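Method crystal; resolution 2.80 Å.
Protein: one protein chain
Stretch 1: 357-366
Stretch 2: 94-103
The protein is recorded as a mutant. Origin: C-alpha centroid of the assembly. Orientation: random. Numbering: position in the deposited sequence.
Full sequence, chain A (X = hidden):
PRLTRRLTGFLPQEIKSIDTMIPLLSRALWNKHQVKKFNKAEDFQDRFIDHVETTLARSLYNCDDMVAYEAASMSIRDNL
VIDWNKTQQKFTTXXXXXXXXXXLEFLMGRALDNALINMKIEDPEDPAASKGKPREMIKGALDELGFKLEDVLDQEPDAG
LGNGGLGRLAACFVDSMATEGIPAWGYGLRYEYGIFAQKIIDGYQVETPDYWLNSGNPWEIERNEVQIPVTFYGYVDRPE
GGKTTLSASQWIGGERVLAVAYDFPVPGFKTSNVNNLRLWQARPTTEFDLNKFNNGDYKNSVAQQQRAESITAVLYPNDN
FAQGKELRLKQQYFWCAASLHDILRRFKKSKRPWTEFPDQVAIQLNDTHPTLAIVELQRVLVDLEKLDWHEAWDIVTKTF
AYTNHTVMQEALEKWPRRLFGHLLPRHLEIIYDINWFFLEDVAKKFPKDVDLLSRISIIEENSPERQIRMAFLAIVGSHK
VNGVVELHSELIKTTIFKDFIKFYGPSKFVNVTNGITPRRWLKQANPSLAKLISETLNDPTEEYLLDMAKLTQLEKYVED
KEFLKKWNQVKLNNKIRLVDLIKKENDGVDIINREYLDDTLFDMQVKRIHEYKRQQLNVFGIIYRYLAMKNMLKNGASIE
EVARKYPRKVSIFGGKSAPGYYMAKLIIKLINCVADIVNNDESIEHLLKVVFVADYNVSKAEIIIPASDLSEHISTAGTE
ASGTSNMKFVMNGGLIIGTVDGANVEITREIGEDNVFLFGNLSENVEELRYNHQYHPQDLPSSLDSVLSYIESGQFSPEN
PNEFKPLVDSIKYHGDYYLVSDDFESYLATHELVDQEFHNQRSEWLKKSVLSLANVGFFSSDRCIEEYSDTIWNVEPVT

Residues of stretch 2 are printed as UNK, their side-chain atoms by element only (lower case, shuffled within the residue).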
ATOM      1  N   PHE A 357     -20.695 -10.458 -31.329  1.00 21.79           N
ATOM      2  CA  PHE A 357     -20.403  -9.584 -30.202  1.00 17.84           C
ATOM      3  C   PHE A 357     -21.676  -8.928 -29.681  1.00 16.44           C
ATOM      4  O   PHE A 357     -21.940  -9.198 -28.504  1.00 18.49           O
ATOM      5  CB  PHE A 357     -19.381  -8.491 -30.592  1.00 17.72           C
ATOM      6  CG  PHE A 357     -18.663  -7.885 -29.396  1.00 17.03           C
ATOM      7  CD1 PHE A 357     -17.723  -8.648 -28.686  1.00 15.54           C
ATOM      8  CD2 PHE A 357     -18.929  -6.574 -29.002  1.00 12.98           C
ATOM      9  CE1 PHE A 357     -17.047  -8.103 -27.589  1.00 11.42           C
ATOM     10  CE2 PHE A 357     -18.243  -6.044 -27.903  1.00 14.91           C
ATOM     11  CZ  PHE A 357     -17.305  -6.797 -27.197  1.00  6.53           C
ATOM     12  N   PRO A 358     -22.573  -8.228 -30.415  1.00 12.63           N
ATOM     13  CA  PRO A 358     -23.792  -7.646 -29.863  1.00 10.06           C
ATOM     14  C   PRO A 358     -24.695  -8.677 -29.209  1.00 11.64           C
ATOM     15  O   PRO A 358     -25.434  -8.383 -28.278  1.00 13.77           O
ATOM     16  CB  PRO A 358     -24.452  -6.983 -31.019  1.00  7.73           C
ATOM     17  CG  PRO A 358     -23.307  -6.680 -31.928  1.00  9.34           C
ATOM     18  CD  PRO A 358     -22.546  -7.984 -31.850  1.00  8.62           C
ATOM     19  N   ASP A 359     -24.652  -9.931 -29.638  1.00 13.22           N
ATOM     20  CA  ASP A 359     -25.510 -10.926 -29.026  1.00 18.09           C
ATOM     21  C   ASP A 359     -24.935 -11.384 -27.692  1.00 18.97           C
ATOM     22  O   ASP A 359     -25.628 -12.009 -26.892  1.00 19.88           O
ATOM     23  CB  ASP A 359     -25.667 -12.101 -29.996  1.00 19.49           C
ATOM     24  CG  ASP A 359     -26.229 -11.674 -31.350  1.00 26.64           C
ATOM     25  OD1 ASP A 359     -27.313 -11.089 -31.380  1.00 30.36           O
ATOM     26  OD2 ASP A 359     -25.577 -11.912 -32.372  1.00 29.24           O
ATOM     27  N   GLN A 360     -23.657 -11.122 -27.433  1.00 18.59           N
ATOM     28  CA  GLN A 360     -23.032 -11.533 -26.195  1.00 19.32           C
ATOM     29  C   GLN A 360     -22.636 -10.398 -25.254  1.00 17.57           C
ATOM     30  O   GLN A 360     -22.541 -10.635 -24.054  1.00 18.71           O
ATOM     31  CB  GLN A 360     -21.793 -12.364 -26.509  1.00 18.79           C
ATOM     32  CG  GLN A 360     -22.059 -13.639 -27.284  1.00 17.75           C
ATOM     33  CD  GLN A 360     -22.909 -14.651 -26.528  1.00 23.37           C
ATOM     34  OE1 GLN A 360     -22.524 -15.140 -25.474  1.00 21.90           O
ATOM     35  NE2 GLN A 360     -24.088 -15.032 -27.009  1.00 23.60           N
ATOM     36  N   VAL A 361     -22.403  -9.158 -25.656  1.00 13.79           N
ATOM     37  CA  VAL A 361     -21.951  -8.149 -24.720  1.00 14.25           C
ATOM     38  C   VAL A 361     -22.948  -7.009 -24.670  1.00 14.66           C
ATOM     39  O   VAL A 361     -23.332  -6.534 -25.733  1.00 16.07           O
ATOM     40  CB  VAL A 361     -20.577  -7.614 -25.170  1.00 16.82           C
ATOM     41  CG1 VAL A 361     -20.074  -6.552 -24.217  1.00 19.68           C
ATOM     42  CG2 VAL A 361     -19.571  -8.727 -25.168  1.00 17.77           C
ATOM     43  N   ALA A 362     -23.363  -6.519 -23.502  1.00 13.92           N
ATOM     44  CA  ALA A 362     -24.211  -5.329 -23.399  1.00 12.60           C
ATOM     45  C   ALA A 362     -23.400  -4.317 -22.586  1.00 10.96           C
ATOM     46  O   ALA A 362     -23.051  -4.656 -21.456  1.00 19.30           O
ATOM     47  CB  ALA A 362     -25.478  -5.662 -22.640  1.00 12.81           C
ATOM     48  N   ILE A 363     -23.000  -3.125 -23.021  1.00  5.70           N
ATOM     49  CA  ILE A 363     -22.215  -2.224 -22.182  1.00  3.89           C
ATOM     50  C   ILE A 363     -23.071  -1.000 -21.900  1.00  7.65           C
ATOM     51  O   ILE A 363     -23.549  -0.333 -22.837  1.00  7.30           O
ATOM     52  CB  ILE A 363     -20.874  -1.774 -22.881  1.00  5.83           C
ATOM     53  CG1 ILE A 363     -20.059  -2.970 -23.399  1.00  4.37           C
ATOM     54  CG2 ILE A 363     -20.042  -0.984 -21.853  1.00  2.00           C
ATOM     55  CD1 ILE A 363     -18.694  -2.619 -24.044  1.00  2.00           C
ATOM     56  N   GLN A 364     -23.279  -0.668 -20.625  1.00  7.74           N
ATOM     57  CA  GLN A 364     -24.102   0.479 -20.269  1.00  9.13           C
ATOM     58  C   GLN A 364     -23.254   1.693 -19.922  1.00  5.62           C
ATOM     59  O   GLN A 364     -22.353   1.619 -19.087  1.00  4.98           O
ATOM     60  CB  GLN A 364     -24.982   0.122 -19.087  1.00 10.36           C
ATOM     61  CG  GLN A 364     -26.087   1.134 -18.851  1.00 12.88           C
ATOM     62  CD  GLN A 364     -27.085   1.235 -19.995  1.00 12.40           C
ATOM     63  OE1 GLN A 364     -27.673   0.258 -20.437  1.00 13.94           O
ATOM     64  NE2 GLN A 364     -27.357   2.403 -20.533  1.00 20.03           N
ATOM     65  N   LEU A 365     -23.506   2.838 -20.518  1.00  3.99           N
ATOM     66  CA  LEU A 365     -22.700   3.988 -20.228  1.00  4.42           C
ATOM     67  C   LEU A 365     -23.475   4.714 -19.164  1.00 11.48           C
ATOM     68  O   LEU A 365     -24.568   5.253 -19.423  1.00 15.60           O
ATOM     69  CB  LEU A 365     -22.547   4.866 -21.457  1.00  3.47           C
ATOM     70  CG  LEU A 365     -22.034   4.272 -22.771  1.00  5.64           C
ATOM     71  CD1 LEU A 365     -21.526   5.453 -23.559  1.00  9.39           C
ATOM     72  CD2 LEU A 365     -20.878   3.282 -22.612  1.00  2.00           C
ATOM     73  N   ASN A 366     -22.995   4.661 -17.922  1.00 14.05           N
ATOM     74  CA  ASN A 366     -23.685   5.402 -16.893  1.00 14.04           C
ATOM     75  C   ASN A 366     -23.188   6.839 -17.000  1.00 13.83           C
ATOM     76  O   ASN A 366     -22.099   7.190 -16.543  1.00 21.31           O
ATOM     77  CB  ASN A 366     -23.374   4.796 -15.543  1.00 17.02           C
ATOM     78  CG  ASN A 366     -24.117   5.527 -14.432  1.00 22.45           C
ATOM     79  OD1 ASN A 366     -25.229   6.044 -14.611  1.00 24.22           O
ATOM     80  ND2 ASN A 366     -23.522   5.640 -13.249  1.00 20.61           N
ATOM     81  N   UNK A  94     -21.318 -21.472 -19.243  1.00 17.36           N
ATOM     82  CA  UNK A  94     -22.613 -21.313 -19.863  1.00 18.12           C
ATOM     83  C   UNK A  94     -22.683 -20.211 -20.897  1.00 15.72           C
ATOM     84  O   UNK A  94     -23.702 -20.061 -21.558  1.00 21.75           O
ATOM     85  c   UNK A  94     -25.323 -21.961 -17.210  1.00 47.27           C
ATOM     86  c   UNK A  94     -23.685 -21.053 -18.813  1.00 23.00           C
ATOM     87  c   UNK A  94     -26.627 -22.567 -15.217  1.00 60.34           C
ATOM     88  n   UNK A  94     -27.477 -21.550 -15.417  1.00 64.33           N
ATOM     89  n   UNK A  94     -26.794 -23.331 -14.137  1.00 62.14           N
ATOM     90  c   UNK A  94     -23.971 -22.224 -17.877  1.00 33.01           C
ATOM     91  n   UNK A  94     -25.592 -22.804 -16.045  1.00 55.61           N
ATOM     92  N   UNK A  95     -21.638 -19.430 -21.078  1.00 14.98           N
ATOM     93  CA  UNK A  95     -21.588 -18.306 -22.006  1.00 17.96           C
ATOM     94  C   UNK A  95     -22.848 -17.459 -22.263  1.00 17.49           C
ATOM     95  O   UNK A  95     -23.302 -17.330 -23.409  1.00 20.75           O
ATOM     96  o   UNK A  95     -18.951 -18.354 -24.160  1.00 37.45           O
ATOM     97  o   UNK A  95     -20.360 -16.718 -24.158  1.00 25.45           O
ATOM     98  c   UNK A  95     -20.058 -17.886 -23.910  1.00 25.58           C
ATOM     99  c   UNK A  95     -21.075 -18.832 -23.313  1.00 20.79           C
ATOM    100  N   UNK A  96     -23.502 -16.879 -21.245  1.00 13.85           N
ATOM    101  CA  UNK A  96     -24.697 -16.087 -21.447  1.00 10.65           C
ATOM    102  C   UNK A  96     -24.321 -14.697 -21.945  1.00 12.86           C
ATOM    103  O   UNK A  96     -23.142 -14.334 -21.918  1.00 16.84           O
ATOM    104  c   UNK A  96     -23.138 -16.942 -19.830  1.00 11.84           C
ATOM    105  c   UNK A  96     -24.157 -16.066 -19.149  1.00  8.36           C
ATOM    106  c   UNK A  96     -25.320 -16.160 -20.086  1.00  9.19           C
ATOM    107  N   UNK A  97     -25.277 -13.883 -22.391  1.00 11.96           N
ATOM    108  CA  UNK A  97     -24.949 -12.506 -22.738  1.00 11.04           C
ATOM    109  C   UNK A  97     -24.631 -11.825 -21.398  1.00 12.26           C
ATOM    110  O   UNK A  97     -25.294 -12.102 -20.386  1.00 14.08           O
ATOM    111  n   UNK A  97     -27.457  -7.784 -25.912  1.00 15.14           N
ATOM    112  c   UNK A  97     -25.824 -10.427 -23.891  1.00  7.15           C
ATOM    113  c   UNK A  97     -26.430  -8.550 -25.246  1.00 11.50           C
ATOM    114  c   UNK A  97     -27.000  -9.775 -24.567  1.00  5.76           C
ATOM    115  c   UNK A  97     -26.141 -11.820 -23.397  1.00  9.89           C
ATOM    116  N   UNK A  98     -23.626 -10.964 -21.370  1.00  9.73           N
ATOM    117  CA  UNK A  98     -23.179 -10.328 -20.155  1.00  8.25           C
ATOM    118  C   UNK A  98     -23.379  -8.838 -20.279  1.00  8.53           C
ATOM    119  O   UNK A  98     -23.387  -8.256 -21.372  1.00  7.83           O
ATOM    120  n   UNK A  98     -18.330 -13.692 -17.287  1.00 16.26           N
ATOM    121  n   UNK A  98     -19.508 -13.560 -19.303  1.00 11.11           N
ATOM    122  c   UNK A  98     -21.699 -10.590 -19.905  1.00 11.59           C
ATOM    123  n   UNK A  98     -18.386 -15.460 -18.760  1.00 16.11           N
ATOM    124  c   UNK A  98     -21.346 -12.045 -19.704  1.00 11.03           C
ATOM    125  c   UNK A  98     -19.953 -12.190 -19.113  1.00 12.66           C
ATOM    126  c   UNK A  98     -18.752 -14.224 -18.437  1.00 11.94           C
ATOM    127  N   UNK A  99     -23.503  -8.220 -19.116  1.00  7.59           N
ATOM    128  CA  UNK A  99     -23.744  -6.797 -18.993  1.00  8.67           C
ATOM    129  C   UNK A  99     -22.469  -6.188 -18.425  1.00  9.08           C
ATOM    130  O   UNK A  99     -21.920  -6.749 -17.478  1.00 15.73           O
ATOM    131  c   UNK A  99     -24.897  -6.561 -18.032  1.00  5.10           C
ATOM    132  c   UNK A  99     -26.107  -7.324 -18.491  1.00  4.59           C
ATOM    133  c   UNK A  99     -25.173  -5.080 -17.942  1.00  5.90           C
ATOM    134  N   UNK A 100     -21.943  -5.086 -18.926  1.00  3.05           N
ATOM    135  CA  UNK A 100     -20.780  -4.461 -18.346  1.00  3.44           C
ATOM    136  C   UNK A 100     -21.331  -3.076 -18.058  1.00  6.16           C
ATOM    137  O   UNK A 100     -21.988  -2.427 -18.889  1.00  5.19           O
ATOM    138  c   UNK A 100     -19.199  -6.510 -20.745  1.00  8.06           C
ATOM    139  c   UNK A 100     -19.049  -5.848 -19.531  1.00  3.96           C
ATOM    140  c   UNK A 100     -17.786  -7.741 -18.680  1.00  6.07           C
ATOM    141  c   UNK A 100     -19.639  -4.454 -19.355  1.00  2.00           C
ATOM    142  c   UNK A 100     -18.648  -7.775 -20.941  1.00  6.76           C
ATOM    143  c   UNK A 100     -18.343  -6.470 -18.496  1.00  5.81           C
ATOM    144  o   UNK A 100     -17.388  -9.649 -20.114  1.00 14.40           O
ATOM    145  c   UNK A 100     -17.941  -8.389 -19.908  1.00 12.04           C
ATOM    146  N   UNK A 101     -21.167  -2.672 -16.812  1.00  4.73           N
ATOM    147  CA  UNK A 101     -21.731  -1.441 -16.323  1.00  5.09           C
ATOM    148  C   UNK A 101     -20.532  -0.521 -16.122  1.00  9.10           C
ATOM    149  O   UNK A 101     -19.749  -0.715 -15.174  1.00 13.57           O
ATOM    150  c   UNK A 101     -23.386  -0.611 -14.582  1.00  5.73           C
ATOM    151  o   UNK A 101     -25.685   2.746 -13.779  1.00 14.86           O
ATOM    152  c   UNK A 101     -23.673   1.506 -13.467  1.00  6.38           C
ATOM    153  c   UNK A 101     -25.474   0.592 -14.817  1.00  8.78           C
ATOM    154  c   UNK A 101     -24.955   1.601 -14.004  1.00 11.22           C
ATOM    155  c   UNK A 101     -24.682  -0.519 -15.105  1.00  7.58           C
ATOM    156  c   UNK A 101     -22.888   0.397 -13.755  1.00  2.00           C
ATOM    157  c   UNK A 101     -22.484  -1.758 -15.006  1.00  5.79           C
ATOM    158  N   UNK A 102     -20.309   0.465 -16.983  1.00  5.10           N
ATOM    159  CA  UNK A 102     -19.176   1.344 -16.787  1.00  5.42           C
ATOM    160  C   UNK A 102     -19.616   2.570 -16.020  1.00  6.83           C
ATOM    161  O   UNK A 102     -20.564   3.261 -16.405  1.00 12.99           O
ATOM    162  c   UNK A 102     -17.335   1.150 -20.166  1.00  2.28           C
ATOM    163  c   UNK A 102     -17.846  -0.676 -18.575  1.00  2.41           C
ATOM    164  c   UNK A 102     -18.599   1.713 -18.145  1.00  5.34           C
ATOM    165  c   UNK A 102     -17.502   0.802 -18.717  1.00  2.53           C
ATOM    166  N   UNK A 103     -18.995   2.841 -14.888  1.00  6.64           N
ATOM    167  CA  UNK A 103     -19.354   4.002 -14.113  1.00  9.22           C
ATOM    168  C   UNK A 103     -18.067   4.599 -13.564  1.00 13.57           C
ATOM    169  O   UNK A 103     -17.118   3.908 -13.160  1.00 15.21           O
ATOM    170  c   UNK A 103     -20.244   3.615 -12.971  1.00  7.97           C
ATOM    171  o   UNK A 103     -20.659   4.790 -12.291  1.00 16.10           O
TER

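Position 94 carries seven side-chain atoms: three carbons, a nitrogen, then a carbon bearing two more nitrogens. None of them comes within reach of stretch 1. The guanidinium makes it Arg-94, and its exposed place suits a charged group.

Position 95 has two carbons, the second carrying two oxygens. One of these oxygens lies 3.0 Å from OE1 of Gln-360, whose amide is probably turned over in the model. The short carboxylate is that of Asp-95, which leaves the preceding helix with positive phi.

At position 96 three carbons close a ring onto the backbone nitrogen, with the CA-to-CB bond pointing away from stretch 1. This is Pro-96, whose ring stiffens the turn leading into the strand.

Position 97 shows four carbons in a row ending in nitrogen. The last carbon lies 4.0 Å from CB of Ala-362, and the nitrogen gives a weak hydrogen bond to O of Pro-358 (3.2 Å). This is Lys-97, fully extended with all four chi angles t, so its aliphatic part lies along stretch 1.

Position 98 has seven atoms: three carbons, a nitrogen, then a carbon with two more nitrogens. Its CB lies on the same sheet face as Val-361, but the long chain leads away. This is Arg-98, whose backbone does the pairing.

Position 99 has one carbon carrying two others, buried on the face shared with Ala-362: Val-99, a beta-branched residue suited to an extended strand.

Position 100 has one carbon and a six-carbon ring bearing an oxygen. CG1 of Val-361 meets the ring edge, 3.6 Å from a ring carbon, while the oxygen is hydrogen-bonded elsewhere in the structure. This is Tyr-100, its ring packed apolar and its hydroxyl satisfied.

Position 101 also has one carbon and a six-carbon ring bearing an oxygen, now on the face of Gln-364. A ring carbon lies 4.0 Å from CB of Gln-364, and the oxygen is 3.3 Å from CG of Asn-366. This is Tyr-101, long enough to span to Asn-366 while its ring fills a buried site.

Position 102 has four carbons forked at the second; a terminal carbon packs 3.8 Å from CG2 of Ile-363. This is Leu-102, an apolar match in a buried place.

Position 103 has one carbon and one oxygen, which accepts a hydrogen bond from ND2 of Asn-366 (3.1 Å). This small hydroxyl is Ser-103.

The contact is a parallel strand pair. The backbone bonds alternate: N of Arg-98 donates to O of Gln-360 (2.9 Å), N of Ala-362 to O of Arg-98 (2.7 Å), and the ladder continues to N of Asn-366, which donates to O of Leu-102 (3.2 Å). Side chains alternate between faces, Val-361, Ile-363, Tyr-100 and Leu-102 building an apolar cluster on one.

Stretch 2 94-103: RDPKRVYYLS
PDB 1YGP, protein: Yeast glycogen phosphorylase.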